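Local atomic coordinates of KLLA0E08119p (Kluyveromyces lactis, PDB entry 3VA7), a protein that forms the biotin-dependent urea carboxylase portion of a longer enzyme that probably converts urea, hydrogencarbonate and ATP to urea-1-carboxylate. Residues V60-D63 / P64-Y67; I1089-D1092 / N1093-K1097. All coordinates share one frame; numbering follows the deposited sequence.

Overall arrangement
Near the N terminus, contact 1 (residues 60-67) closes a short turn where the chain leaves strand 56-61 of the parallel sheet in the biotin carboxylase part and heads for helix 69-73. Contact 2 (1089-1097) comes over a thousand residues later. It ends helix 1083-1094, which follows strand 1075-1081 of a mixed sheet and leads on to strand 1101-1108. The two are in series and neither nest nor cross. The centres of contact 1 and contact 2 are about 14 Å apart, and their side chains meet. Tyr67 OH probably hydrogen-bonds Asp1092 OD1. Lys66 and Glu1091 form a long, weak ion pair. The Tyr67 ring also packs on Asn1095. They tie the loop after strand 56-61 to the C-terminal end of helix 1083-1094.

Contact 1 of 2, residues V60-D63 / P64-Y67; sequences VYSD and PDKY
The ring of Tyr61 meets the backbone of Lys66 obliquely, with CD1 of Tyr61 3.4 Å from CA of Lys66. CE1 of Tyr61 lies 3.5 Å from CB of Lys66. A second ring, that of Tyr67, carries CG of Lys66 over the centre of one face, 4.0 Å above the plane. Lys66 therefore has its first side-chain carbons against both tyrosines. The first torsion of Tyr61 (chi1 53°) sets CG between the backbone N and the carbonyl carbon, and this swings the ring back over the turn. On the strand side Tyr61 also touches Ser77 and Ala79 of strand 76-79. An alanine in place of Tyr61 removes the ring, which would probably cost Lys66 CA and CB their aromatic neighbour and open a gap between the turn and that strand.

Ser62 and Asp65 meet through polar atoms. Asp65 N gives a weak hydrogen bond to Ser62 OG at 3.3 Å. Ser62 OG is also 3.3 Å from Asp65 OD2, a weak bond that is not settled. Tyr409 OH also hydrogen-bonds this serine oxygen. The Asp65 carboxylate has firmer partners in Arg39, by a salt bridge, and Tyr89. CD of Pro64 packs 3.4 Å from Ser62 OG.

The backbone is closed by Lys66 N, which donates to Asp63 O at 3.2 Å. The N-H...O angle is 168°, but the donor stands above the carbonyl plane. With Pro64 and Asp65 in the two middle positions, this is a type I beta turn, just after strand 56-61 of the parallel sheet in this enzyme's biotin carboxylase N-terminal domain.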
loop_
_atom_site.group_PDB
_atom_site.type_symbol
_atom_site.label_atom_id
_atom_site.label_comp_id
_atom_site.label_asym_id
_atom_site.label_seq_id
_atom_site.Cartn_x
_atom_site.Cartn_y
_atom_site.Cartn_z
ATOM N N VAL A 60 -20.887 -20.481 6.852
ATOM C CA VAL A 60 -21.428 -20.227 5.532
ATOM C C VAL A 60 -20.958 -18.846 5.044
ATOM O O VAL A 60 -20.885 -17.917 5.816
ATOM C CB VAL A 60 -22.971 -20.298 5.514
ATOM C CG1 VAL A 60 -23.441 -21.782 5.689
ATOM C CG2 VAL A 60 -23.599 -19.347 6.573
ATOM N N TYR A 61 -20.645 -18.698 3.765
ATOM C CA TYR A 61 -20.170 -17.427 3.292
ATOM C C TYR A 61 -20.644 -17.067 1.904
ATOM O O TYR A 61 -20.805 -17.927 1.040
ATOM C CB TYR A 61 -18.655 -17.402 3.310
ATOM C CG TYR A 61 -18.018 -18.558 2.584
ATOM C CD1 TYR A 61 -17.475 -18.384 1.300
ATOM C CD2 TYR A 61 -17.933 -19.833 3.172
ATOM C CE1 TYR A 61 -16.881 -19.422 0.637
ATOM C CE2 TYR A 61 -17.343 -20.879 2.493
ATOM C CZ TYR A 61 -16.828 -20.656 1.217
ATOM O OH TYR A 61 -16.241 -21.676 0.516
ATOM N N SER A 62 -20.862 -15.772 1.700
ATOM C CA SER A 62 -21.019 -15.203 0.376
ATOM C C SER A 62 -19.684 -15.205 -0.347
ATOM O O SER A 62 -18.665 -15.657 0.207
ATOM C CB SER A 62 -21.426 -13.768 0.539
ATOM O OG SER A 62 -20.405 -13.074 1.199
ATOM N N ASP A 63 -19.650 -14.623 -1.544
ATOM C CA ASP A 63 -18.386 -14.555 -2.253
ATOM C C ASP A 63 -17.397 -13.507 -1.742
ATOM O O ASP A 63 -16.206 -13.825 -1.590
ATOM C CB ASP A 63 -18.572 -14.551 -3.774
ATOM C CG ASP A 63 -19.065 -15.921 -4.305
ATOM O OD1 ASP A 63 -19.217 -16.896 -3.514
ATOM O OD2 ASP A 63 -19.338 -16.016 -5.519
ATOM N N PRO A 64 -17.859 -12.285 -1.427
ATOM C CA PRO A 64 -16.878 -11.377 -0.799
ATOM C C PRO A 64 -16.330 -11.893 0.565
ATOM O O PRO A 64 -15.203 -11.508 0.978
ATOM C CB PRO A 64 -17.646 -10.058 -0.610
ATOM C CG PRO A 64 -18.971 -10.232 -1.385
ATOM C CD PRO A 64 -19.192 -11.678 -1.625
ATOM N N ASP A 65 -17.088 -12.766 1.253
ATOM C CA ASP A 65 -16.617 -13.292 2.549
ATOM C C ASP A 65 -15.766 -14.533 2.475
ATOM O O ASP A 65 -15.374 -15.058 3.513
ATOM C CB ASP A 65 -17.773 -13.540 3.522
ATOM C CG ASP A 65 -18.388 -12.256 4.011
ATOM O OD1 ASP A 65 -17.645 -11.255 4.134
ATOM O OD2 ASP A 65 -19.601 -12.238 4.264
ATOM N N LYS A 66 -15.453 -15.011 1.280
ATOM C CA LYS A 66 -14.761 -16.277 1.219
ATOM C C LYS A 66 -13.425 -16.274 1.981
ATOM O O LYS A 66 -12.904 -17.327 2.356
ATOM C CB LYS A 66 -14.665 -16.821 -0.219
ATOM C CG LYS A 66 -13.736 -16.123 -1.206
ATOM C CD LYS A 66 -13.336 -17.142 -2.334
ATOM C CE LYS A 66 -13.310 -16.563 -3.809
ATOM N NZ LYS A 66 -12.924 -15.092 -3.951
ATOM N N TYR A 67 -12.908 -15.082 2.255
ATOM C CA TYR A 67 -11.651 -14.969 2.980
ATOM C C TYR A 67 -11.814 -14.505 4.449
ATOM O O TYR A 67 -10.837 -14.127 5.108
ATOM C CB TYR A 67 -10.661 -14.068 2.230
ATOM C CG TYR A 67 -10.315 -14.504 0.792
ATOM C CD1 TYR A 67 -9.795 -15.791 0.539
ATOM C CD2 TYR A 67 -10.482 -13.611 -0.314
ATOM C CE1 TYR A 67 -9.455 -16.187 -0.738
ATOM C CE2 TYR A 67 -10.153 -14.010 -1.601
ATOM C CZ TYR A 67 -9.634 -15.303 -1.792
ATOM O OH TYR A 67 -9.282 -15.740 -3.013
#

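Contact 2 of 2, residues I1089-D1092 / N1093-K1097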
loop_
_atom_site.group_PDB
_atom_site.type_symbol
_atom_site.label_atom_id
_atom_site.label_comp_id
_atom_site.label_asym_id
_atom_site.label_seq_id
_atom_site.Cartn_x
_atom_site.Cartn_y
_atom_site.Cartn_z
ATOM N N ILE A 1089 -5.088 -18.221 -8.052
ATOM C CA ILE A 1089 -3.940 -18.181 -7.216
ATOM C C ILE A 1089 -3.591 -16.746 -6.779
ATOM O O ILE A 1089 -3.304 -16.533 -5.622
ATOM C CB ILE A 1089 -2.708 -18.879 -7.886
ATOM C CG1 ILE A 1089 -2.908 -20.409 -7.933
ATOM C CG2 ILE A 1089 -1.392 -18.547 -7.109
ATOM C CD1 ILE A 1089 -2.136 -21.101 -9.098
ATOM N N ILE A 1090 -3.652 -15.786 -7.700
ATOM C CA ILE A 1090 -3.287 -14.395 -7.387
ATOM C C ILE A 1090 -4.201 -13.833 -6.279
ATOM O O ILE A 1090 -3.699 -13.324 -5.268
ATOM C CB ILE A 1090 -3.262 -13.490 -8.655
ATOM C CG1 ILE A 1090 -2.022 -13.776 -9.477
ATOM C CG2 ILE A 1090 -3.413 -12.008 -8.335
ATOM C CD1 ILE A 1090 -2.054 -13.054 -10.893
ATOM N N GLU A 1091 -5.517 -13.946 -6.463
ATOM C CA GLU A 1091 -6.485 -13.531 -5.443
ATOM C C GLU A 1091 -6.276 -14.285 -4.138
ATOM O O GLU A 1091 -6.202 -13.676 -3.073
ATOM C CB GLU A 1091 -7.924 -13.682 -5.923
ATOM C CG GLU A 1091 -8.867 -12.614 -5.330
ATOM C CD GLU A 1091 -10.388 -12.943 -5.506
ATOM O OE1 GLU A 1091 -10.729 -13.922 -6.253
ATOM O OE2 GLU A 1091 -11.235 -12.212 -4.874
ATOM N N ASP A 1092 -6.113 -15.586 -4.222
ATOM C CA ASP A 1092 -5.888 -16.360 -3.020
ATOM C C ASP A 1092 -4.626 -15.883 -2.246
ATOM O O ASP A 1092 -4.637 -15.799 -1.023
ATOM C CB ASP A 1092 -5.778 -17.852 -3.345
ATOM C CG ASP A 1092 -7.144 -18.538 -3.593
ATOM O OD1 ASP A 1092 -8.224 -17.948 -3.346
ATOM O OD2 ASP A 1092 -7.122 -19.728 -4.026
ATOM N N ASN A 1093 -3.547 -15.588 -2.963
ATOM C CA ASN A 1093 -2.294 -15.236 -2.367
ATOM C C ASN A 1093 -2.325 -13.814 -1.767
ATOM O O ASN A 1093 -1.648 -13.559 -0.762
ATOM C CB ASN A 1093 -1.171 -15.391 -3.378
ATOM C CG ASN A 1093 0.189 -14.927 -2.838
ATOM O OD1 ASN A 1093 0.753 -15.579 -1.922
ATOM N ND2 ASN A 1093 0.725 -13.808 -3.388
ATOM N N ASP A 1094 -3.123 -12.920 -2.360
ATOM C CA ASP A 1094 -3.294 -11.570 -1.837
ATOM C C ASP A 1094 -4.019 -11.575 -0.536
ATOM O O ASP A 1094 -4.024 -10.529 0.132
ATOM C CB ASP A 1094 -4.090 -10.633 -2.776
ATOM C CG ASP A 1094 -3.249 -10.104 -3.948
ATOM O OD1 ASP A 1094 -1.995 -10.198 -3.927
ATOM O OD2 ASP A 1094 -3.851 -9.592 -4.911
ATOM N N ASN A 1095 -4.697 -12.693 -0.221
ATOM C CA ASN A 1095 -5.483 -12.813 1.020
ATOM C C ASN A 1095 -4.887 -13.858 1.926
ATOM O O ASN A 1095 -5.543 -14.309 2.884
ATOM C CB ASN A 1095 -6.962 -13.084 0.746
ATOM C CG ASN A 1095 -7.622 -11.941 -0.047
ATOM O OD1 ASN A 1095 -7.608 -11.947 -1.305
ATOM N ND2 ASN A 1095 -8.153 -10.922 0.673
ATOM N N GLY A 1096 -3.654 -14.259 1.601
ATOM C CA GLY A 1096 -2.923 -15.220 2.388
ATOM C C GLY A 1096 -3.451 -16.646 2.433
ATOM O O GLY A 1096 -3.036 -17.430 3.293
ATOM N N LYS A 1097 -4.304 -17.000 1.473
ATOM C CA LYS A 1097 -4.839 -18.348 1.330
ATOM C C LYS A 1097 -4.154 -19.197 0.254
ATOM O O LYS A 1097 -4.706 -20.195 -0.187
ATOM C CB LYS A 1097 -6.310 -18.241 0.995
ATOM C CG LYS A 1097 -7.111 -17.613 2.116
ATOM C CD LYS A 1097 -6.781 -18.291 3.449
ATOM C CE LYS A 1097 -7.166 -17.409 4.645
ATOM N NZ LYS A 1097 -8.631 -17.533 4.904
HETATM O O HOH W 1 -1.104 -12.401 -5.384
#
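Asp1092 O accepts two backbone N-H groups at the end of the helix. Lys1097 N lies 2.8 Å from Asp1092 O, and Asn1095 N lies 3.2 Å from the same oxygen. They approach from opposite faces of the carbonyl plane. The Lys1097 donor is tilted 30° from that plane, while the Asn1095 donor stands well above it. CB of Lys1097 comes to 3.6 Å from Asp1092 O.

One turn back, the regular helix bonds persist. Asn1093 N donates to Ile1089 O and Asp1094 N to Ile1090 O. Ile1090 O also accepts from a water at 2.8 Å. The same water donates to Asp1094 OD1 and accepts from Asn1093 ND2. Asn1093 has CG opposite its backbone N (chi1 176°), which directs the amide to this water. Asp1094 OD1 is also held by a salt bridge to Arg1022.

Further out, Asn1095 ND2 hydrogen-bonds Asn404 OD1, and Lys1097 NZ hydrogen-bonds Thr72 OG1. At the turn itself, Gly1096 takes a positive phi (67°), and its N bonds Asn1093 O at 3.2 Å. Together with the Lys1097 to Asp1092 bond, this makes a Schellman motif, with Gly1096 as the C-prime residue that terminates helix 1083-1094.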